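Local structure of cellulase (Bacteroides salanitronis, 6WQY) at residues P341-G353 against W357-N369. The protein belongs to glycosyl hydrolase family 5 and, through the catalytic domain held in this chain, probably cleaves internal beta-1,4 bonds of cellulose and related glucans. Sequence-based numbering, arbitrary orientation.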
ATOM      1  N   PRO A 341       2.855  -6.792  -7.867  1.00 10.39           N
ATOM      2  CA  PRO A 341       2.762  -7.536  -6.599  1.00  9.65           C
ATOM      3  C   PRO A 341       1.576  -7.052  -5.787  1.00  9.74           C
ATOM      4  O   PRO A 341       1.392  -5.844  -5.628  1.00 10.48           O
ATOM      5  CB  PRO A 341       4.077  -7.203  -5.882  1.00 10.97           C
ATOM      6  CG  PRO A 341       4.555  -5.935  -6.497  1.00 15.78           C
ATOM      7  CD  PRO A 341       4.031  -5.893  -7.908  1.00 10.20           C
ATOM      8  N   PRO A 342       0.751  -7.976  -5.258  1.00  9.70           N
ATOM      9  CA  PRO A 342      -0.384  -7.578  -4.418  1.00  9.52           C
ATOM     10  C   PRO A 342      -0.053  -7.653  -2.939  1.00  9.56           C
ATOM     11  O   PRO A 342       0.626  -8.587  -2.491  1.00  9.79           O
ATOM     12  CB  PRO A 342      -1.441  -8.621  -4.786  1.00 10.95           C
ATOM     13  CG  PRO A 342      -0.620  -9.885  -5.018  1.00 11.25           C
ATOM     14  CD  PRO A 342       0.708  -9.415  -5.605  1.00 10.25           C
ATOM     15  N   PHE A 343      -0.566  -6.682  -2.169  1.00  8.78           N
ATOM     16  CA  PHE A 343      -0.395  -6.617  -0.719  1.00  8.17           C
ATOM     17  C   PHE A 343      -1.766  -6.730  -0.060  1.00  8.21           C
ATOM     18  O   PHE A 343      -2.597  -5.821  -0.177  1.00  8.99           O
ATOM     19  CB  PHE A 343       0.274  -5.303  -0.300  1.00  8.70           C
ATOM     20  CG  PHE A 343       1.754  -5.236  -0.614  1.00  8.08           C
ATOM     21  CD1 PHE A 343       2.205  -5.135  -1.929  1.00  9.62           C
ATOM     22  CD2 PHE A 343       2.682  -5.254   0.403  1.00  8.33           C
ATOM     23  CE1 PHE A 343       3.571  -5.083  -2.206  1.00  9.71           C
ATOM     24  CE2 PHE A 343       4.041  -5.191   0.135  1.00  9.69           C
ATOM     25  CZ  PHE A 343       4.483  -5.101  -1.172  1.00  9.84           C
ATOM     26  N   TYR A 344      -1.995  -7.838   0.634  1.00  8.23           N
ATOM     27  CA  TYR A 344      -3.266  -8.095   1.303  1.00  7.99           C
ATOM     28  C   TYR A 344      -3.451  -7.148   2.486  1.00  7.78           C
ATOM     29  O   TYR A 344      -2.517  -6.908   3.253  1.00  8.83           O
ATOM     30  CB  TYR A 344      -3.265  -9.571   1.764  1.00  8.99           C
ATOM     31  CG  TYR A 344      -4.500  -9.942   2.549  1.00  8.73           C
ATOM     32  CD1 TYR A 344      -5.649 -10.404   1.918  1.00  9.13           C
ATOM     33  CD2 TYR A 344      -4.543  -9.760   3.931  1.00  8.97           C
ATOM     34  CE1 TYR A 344      -6.792 -10.679   2.640  1.00  9.42           C
ATOM     35  CE2 TYR A 344      -5.685 -10.019   4.650  1.00  9.18           C
ATOM     36  CZ  TYR A 344      -6.806 -10.480   3.997  1.00  9.27           C
ATOM     37  OH  TYR A 344      -7.975 -10.730   4.683  1.00 10.78           O
ATOM     38  N   TRP A 345      -4.668  -6.616   2.644  1.00  7.98           N
ATOM     39  CA  TRP A 345      -4.977  -5.691   3.736  1.00  8.13           C
ATOM     40  C   TRP A 345      -5.397  -6.455   4.990  1.00  8.03           C
ATOM     41  O   TRP A 345      -6.499  -7.012   5.046  1.00  9.34           O
ATOM     42  CB  TRP A 345      -6.099  -4.726   3.327  1.00  8.89           C
ATOM     43  CG  TRP A 345      -6.461  -3.792   4.447  1.00  8.89           C
ATOM     44  CD1 TRP A 345      -7.585  -3.815   5.195  1.00  9.37           C
ATOM     45  CD2 TRP A 345      -5.641  -2.753   4.989  1.00  8.40           C
ATOM     46  NE1 TRP A 345      -7.534  -2.847   6.171  1.00  9.61           N
ATOM     47  CE2 TRP A 345      -6.342  -2.178   6.065  1.00  9.19           C
ATOM     48  CE3 TRP A 345      -4.390  -2.228   4.646  1.00  8.77           C
ATOM     49  CZ2 TRP A 345      -5.822  -1.120   6.812  1.00 10.16           C
ATOM     50  CZ3 TRP A 345      -3.874  -1.192   5.395  1.00  9.48           C
ATOM     51  CH2 TRP A 345      -4.590  -0.647   6.459  1.00 10.45           C
ATOM     52  N   ASP A 346      -4.549  -6.436   6.016  1.00  8.84           N
ATOM     53  CA  ASP A 346      -4.819  -7.149   7.272  1.00  9.12           C
ATOM     54  C   ASP A 346      -4.971  -6.125   8.401  1.00  8.92           C
ATOM     55  O   ASP A 346      -3.992  -5.669   9.003  1.00  9.21           O
ATOM     56  CB  ASP A 346      -3.725  -8.175   7.575  1.00  9.50           C
ATOM     57  CG  ASP A 346      -4.079  -9.094   8.717  1.00 10.11           C
ATOM     58  OD1 ASP A 346      -4.600  -8.599   9.739  1.00 10.50           O
ATOM     59  OD2 ASP A 346      -3.827 -10.319   8.597  1.00 10.67           O
ATOM     60  N   ALA A 347      -6.225  -5.790   8.728  1.00  9.58           N
ATOM     61  CA  ALA A 347      -6.516  -4.835   9.786  1.00 10.18           C
ATOM     62  C   ALA A 347      -6.441  -5.466  11.166  1.00 10.34           C
ATOM     63  O   ALA A 347      -6.636  -4.769  12.152  1.00 11.16           O
ATOM     64  CB  ALA A 347      -7.915  -4.230   9.576  1.00 11.49           C
ATOM     65  N   GLY A 348      -6.181  -6.769  11.266  1.00 11.09           N
ATOM     66  CA  GLY A 348      -6.058  -7.383  12.576  1.00 12.52           C
ATOM     67  C   GLY A 348      -7.378  -7.367  13.313  1.00 13.24           C
ATOM     68  O   GLY A 348      -8.450  -7.624  12.747  1.00 13.29           O
ATOM     69  N   GLY A 349      -7.301  -7.065  14.602  1.00 13.76           N
ATOM     70  CA  GLY A 349      -8.456  -7.258  15.454  1.00 15.10           C
ATOM     71  C   GLY A 349      -8.524  -8.687  15.961  1.00 24.42           C
ATOM     72  O   GLY A 349      -7.540  -9.433  15.937  1.00 35.09           O
ATOM     73  N   ASP A 350      -9.718  -9.078  16.409  1.00 17.60           N
ATOM     74  CA  ASP A 350      -9.912 -10.375  17.059  1.00 23.31           C
ATOM     75  C   ASP A 350     -10.468 -11.445  16.130  1.00 32.67           C
ATOM     76  O   ASP A 350     -10.745 -12.559  16.587  1.00 47.11           O
ATOM     77  CB  ASP A 350     -10.801 -10.237  18.308  1.00 25.81           C
ATOM     78  CG  ASP A 350     -12.238  -9.854  17.982  1.00 20.23           C
ATOM     79  OD1 ASP A 350     -12.621  -9.818  16.798  1.00 20.79           O
ATOM     80  OD2 ASP A 350     -13.000  -9.578  18.941  1.00 22.79           O
ATOM     81  N   GLY A 351     -10.638 -11.144  14.847  1.00 26.59           N
ATOM     82  CA  GLY A 351     -11.116 -12.135  13.911  1.00 33.98           C
ATOM     83  C   GLY A 351     -12.552 -12.560  14.100  1.00 34.88           C
ATOM     84  O   GLY A 351     -12.924 -13.645  13.650  1.00 45.42           O
ATOM     85  N   THR A 352     -13.368 -11.747  14.764  1.00 24.35           N
ATOM     86  CA  THR A 352     -14.789 -12.020  14.904  1.00 25.00           C
ATOM     87  C   THR A 352     -15.588 -11.073  14.021  1.00 20.50           C
ATOM     88  O   THR A 352     -15.064 -10.098  13.479  1.00 21.82           O
ATOM     89  CB  THR A 352     -15.251 -11.848  16.357  1.00 23.73           C
ATOM     90  OG1 THR A 352     -15.167 -10.462  16.727  1.00 22.74           O
ATOM     91  CG2 THR A 352     -14.398 -12.684  17.296  1.00 27.23           C
ATOM     92  N   GLY A 353     -16.867 -11.372  13.871  1.00 22.91           N
ATOM     93  CA  GLY A 353     -17.758 -10.501  13.145  1.00 20.82           C
ATOM     94  C   GLY A 353     -17.758 -10.778  11.660  1.00 19.45           C
ATOM     95  O   GLY A 353     -17.168 -11.745  11.162  1.00 23.07           O
ATOM     96  N   TRP A 357     -10.750  -8.739   8.350  1.00 11.04           N
ATOM     97  CA  TRP A 357      -9.664  -8.929   7.409  1.00 10.56           C
ATOM     98  C   TRP A 357      -8.526  -9.749   7.997  1.00 10.67           C
ATOM     99  O   TRP A 357      -7.573 -10.068   7.288  1.00 11.46           O
ATOM    100  CB  TRP A 357      -9.063  -7.568   7.019  1.00 11.38           C
ATOM    101  CG  TRP A 357     -10.008  -6.552   6.479  1.00 10.64           C
ATOM    102  CD1 TRP A 357     -10.750  -5.660   7.193  1.00 13.10           C
ATOM    103  CD2 TRP A 357     -10.290  -6.285   5.096  1.00 10.39           C
ATOM    104  NE1 TRP A 357     -11.484  -4.869   6.348  1.00 12.84           N
ATOM    105  CE2 TRP A 357     -11.217  -5.224   5.055  1.00 11.59           C
ATOM    106  CE3 TRP A 357      -9.849  -6.833   3.894  1.00 12.14           C
ATOM    107  CZ2 TRP A 357     -11.716  -4.710   3.871  1.00 12.54           C
ATOM    108  CZ3 TRP A 357     -10.341  -6.304   2.712  1.00 12.65           C
ATOM    109  CH2 TRP A 357     -11.271  -5.263   2.711  1.00 12.91           C
ATOM    110  N   ALA A 358      -8.581 -10.084   9.285  1.00 10.60           N
ATOM    111  CA  ALA A 358      -7.400 -10.593   9.970  1.00 11.32           C
ATOM    112  C   ALA A 358      -7.035 -12.002   9.518  1.00  9.96           C
ATOM    113  O   ALA A 358      -7.887 -12.902   9.490  1.00 11.76           O
ATOM    114  CB  ALA A 358      -7.664 -10.617  11.478  1.00 13.19           C
ATOM    115  N   LEU A 359      -5.760 -12.201   9.236  1.00 10.35           N
ATOM    116  CA  LEU A 359      -5.163 -13.520   9.048  1.00 10.53           C
ATOM    117  C   LEU A 359      -4.271 -13.914  10.211  1.00 10.12           C
ATOM    118  O   LEU A 359      -4.166 -15.110  10.516  1.00 10.46           O
ATOM    119  CB  LEU A 359      -4.343 -13.562   7.757  1.00 11.09           C
ATOM    120  CG  LEU A 359      -5.094 -13.193   6.480  1.00 11.87           C
ATOM    121  CD1 LEU A 359      -4.139 -13.227   5.279  1.00 13.18           C
ATOM    122  CD2 LEU A 359      -6.291 -14.082   6.232  1.00 14.59           C
ATOM    123  N   PHE A 360      -3.635 -12.937  10.865  1.00 10.68           N
ATOM    124  CA  PHE A 360      -2.764 -13.184  11.998  1.00 10.69           C
ATOM    125  C   PHE A 360      -3.140 -12.260  13.149  1.00  9.92           C
ATOM    126  O   PHE A 360      -3.546 -11.106  12.929  1.00 10.97           O
ATOM    127  CB  PHE A 360      -1.292 -12.847  11.677  1.00 11.18           C
ATOM    128  CG  PHE A 360      -0.712 -13.633  10.543  1.00 10.72           C
ATOM    129  CD1 PHE A 360      -0.865 -13.197   9.242  1.00 11.46           C
ATOM    130  CD2 PHE A 360      -0.008 -14.792  10.775  1.00 11.92           C
ATOM    131  CE1 PHE A 360      -0.339 -13.915   8.187  1.00 12.14           C
ATOM    132  CE2 PHE A 360       0.529 -15.516   9.724  1.00 11.99           C
ATOM    133  CZ  PHE A 360       0.364 -15.068   8.428  1.00 12.15           C
ATOM    134  N   ASN A 361      -2.954 -12.739  14.375  1.00 10.10           N
ATOM    135  CA  ASN A 361      -2.882 -11.829  15.512  1.00  9.85           C
ATOM    136  C   ASN A 361      -1.600 -11.006  15.365  1.00 10.00           C
ATOM    137  O   ASN A 361      -0.509 -11.564  15.205  1.00 10.19           O
ATOM    138  CB  ASN A 361      -2.892 -12.626  16.817  1.00 11.22           C
ATOM    139  CG  ASN A 361      -2.908 -11.735  18.037  1.00 10.92           C
ATOM    140  OD1 ASN A 361      -1.931 -11.034  18.307  1.00 12.35           O
ATOM    141  ND2 ASN A 361      -4.001 -11.747  18.774  1.00 14.62           N
ATOM    142  N   HIS A 362      -1.727  -9.665  15.380  1.00  9.54           N
ATOM    143  CA  HIS A 362      -0.604  -8.801  15.064  1.00  9.64           C
ATOM    144  C   HIS A 362       0.464  -8.776  16.150  1.00  9.66           C
ATOM    145  O   HIS A 362       1.562  -8.267  15.902  1.00 10.22           O
ATOM    146  CB  HIS A 362      -1.081  -7.372  14.794  1.00  9.35           C
ATOM    147  CG  HIS A 362      -1.829  -7.204  13.509  1.00  8.56           C
ATOM    148  ND1 HIS A 362      -2.053  -5.950  12.977  1.00  9.02           N
ATOM    149  CD2 HIS A 362      -2.398  -8.085  12.648  1.00  9.48           C
ATOM    150  CE1 HIS A 362      -2.734  -6.061  11.850  1.00  9.48           C
ATOM    151  NE2 HIS A 362      -2.956  -7.347  11.627  1.00  9.15           N
ATOM    152  N   ALA A 363       0.172  -9.307  17.332  1.00 10.32           N
ATOM    153  CA  ALA A 363       1.143  -9.351  18.412  1.00 11.92           C
ATOM    154  C   ALA A 363       1.730 -10.734  18.638  1.00 12.41           C
ATOM    155  O   ALA A 363       2.932 -10.855  18.907  1.00 14.22           O
ATOM    156  CB  ALA A 363       0.503  -8.862  19.716  1.00 13.11           C
ATOM    157  N   THR A 364       0.930 -11.800  18.557  1.00 11.70           N
ATOM    158  CA  THR A 364       1.476 -13.139  18.773  1.00 12.06           C
ATOM    159  C   THR A 364       1.951 -13.793  17.486  1.00 12.21           C
ATOM    160  O   THR A 364       2.742 -14.738  17.543  1.00 13.14           O
ATOM    161  CB  THR A 364       0.426 -14.069  19.396  1.00 12.43           C
ATOM    162  OG1 THR A 364      -0.624 -14.259  18.446  1.00 12.41           O
ATOM    163  CG2 THR A 364      -0.129 -13.496  20.686  1.00 15.17           C
ATOM    164  N   GLY A 365       1.472 -13.342  16.339  1.00 11.00           N
ATOM    165  CA  GLY A 365       1.788 -13.980  15.084  1.00 12.05           C
ATOM    166  C   GLY A 365       1.013 -15.244  14.786  1.00 10.76           C
ATOM    167  O   GLY A 365       1.240 -15.860  13.737  1.00 12.46           O
ATOM    168  N   GLU A 366       0.090 -15.643  15.661  1.00 11.18           N
ATOM    169  CA  GLU A 366      -0.689 -16.838  15.406  1.00 11.25           C
ATOM    170  C   GLU A 366      -1.670 -16.609  14.272  1.00 10.51           C
ATOM    171  O   GLU A 366      -2.296 -15.549  14.165  1.00 11.05           O
ATOM    172  CB  GLU A 366      -1.465 -17.243  16.654  1.00 12.41           C
ATOM    173  CG  GLU A 366      -0.578 -17.716  17.785  1.00 14.34           C
ATOM    174  CD  GLU A 366       0.036 -19.082  17.533  1.00 16.85           C
ATOM    175  OE1 GLU A 366      -0.460 -19.824  16.660  1.00 19.68           O
ATOM    176  OE2 GLU A 366       1.020 -19.426  18.225  1.00 23.84           O
ATOM    177  N   MET A 367      -1.824 -17.621  13.422  1.00 11.20           N
ATOM    178  CA  MET A 367      -2.857 -17.591  12.400  1.00 11.46           C
ATOM    179  C   MET A 367      -4.231 -17.711  13.045  1.00 11.31           C
ATOM    180  O   MET A 367      -4.418 -18.451  14.010  1.00 12.72           O
ATOM    181  CB  MET A 367      -2.659 -18.737  11.410  1.00 11.98           C
ATOM    182  CG  MET A 367      -1.536 -18.503  10.430  1.00 12.51           C
ATOM    183  SD  MET A 367      -1.405 -19.878   9.286  1.00 14.28           S
ATOM    184  CE  MET A 367       0.130 -19.468   8.474  1.00 15.83           C
ATOM    185  N   LEU A 368      -5.193 -16.987  12.486  1.00 11.05           N
ATOM    186  CA  LEU A 368      -6.562 -16.985  12.975  1.00 11.01           C
ATOM    187  C   LEU A 368      -7.480 -17.733  12.017  1.00 10.53           C
ATOM    188  O   LEU A 368      -7.379 -17.576  10.797  1.00 10.60           O
ATOM    189  CB  LEU A 368      -7.073 -15.559  13.148  1.00 12.04           C
ATOM    190  CG  LEU A 368      -6.248 -14.688  14.097  1.00 12.20           C
ATOM    191  CD1 LEU A 368      -6.838 -13.282  14.192  1.00 14.54           C
ATOM    192  CD2 LEU A 368      -6.151 -15.317  15.466  1.00 14.07           C
ATOM    193  N   ASN A 369      -8.399 -18.521  12.570  1.00 11.19           N
ATOM    194  CA  ASN A 369      -9.447 -19.189  11.791  1.00 11.47           C
ATOM    195  C   ASN A 369      -8.797 -19.953  10.642  1.00 11.55           C
ATOM    196  O   ASN A 369      -7.843 -20.711  10.883  1.00 13.18           O
ATOM    197  CB  ASN A 369     -10.494 -18.152  11.401  1.00 11.89           C
ATOM    198  CG  ASN A 369     -11.080 -17.449  12.608  1.00 11.39           C
ATOM    199  OD1 ASN A 369     -11.214 -18.047  13.669  1.00 12.64           O
ATOM    200  ND2 ASN A 369     -11.407 -16.181  12.454  1.00 13.87           N
TER
HETATM  201  O   HOH W   1      -9.894  -7.008  10.403  1.00 13.10           O
HETATM  202  O   HOH W   2      -4.181  -8.556  16.305  1.00 12.07           O
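Tyr344 meets the returning loop with both its hydroxyl and its ring face: OH donates to Trp357 O at 2.7 Å, tilted from the carbonyl plane, while Leu359 CD1 lies over one face in a CH-pi contact, 3.9 Å from the Tyr344 ring centroid. A tyrosine suits this place because it joins a greasy face to a polar tip. Next along strand 342-346, the last of the eight-stranded TIM barrel, Trp345 turns the CD1 edge of its indole onto the face of Trp357, a T-shaped pair with planes at 83°. With CG anti to the backbone N (chi1 -170°), the Asp346 carboxylate swings over to the loop. Asp346 OD2 accepts from Leu359 N at 2.8 Å and also from Trp35 NE1. Asp346 OD1 takes His362 NE2 at 2.8 Å, arriving from above the carboxylate plane, and Gly348 N, closing an Asx turn. His362 ND1 bonds to Gln40 OE1, and the bonds at both nitrogens fix the ring's rotation. An asparagine in place of Asp346 would probably leave one of these donors facing an NH2 instead of an acceptor. Gly348 CA sits over the imidazole face, 3.2 Å from His362 NE2, where any CB would clash; its positive phi also favours glycine. A water bridges Gly348 O and Trp357 N. Gly351, also at positive phi, where a CB would crowd Leu368 CD1, accepts at O from Asn369 ND2 in the carbonyl plane. Asp346 gathers most of the direct polar bonds between strand end and loop, and donors converging on its buried carboxylate would be expected to favour the ionised form.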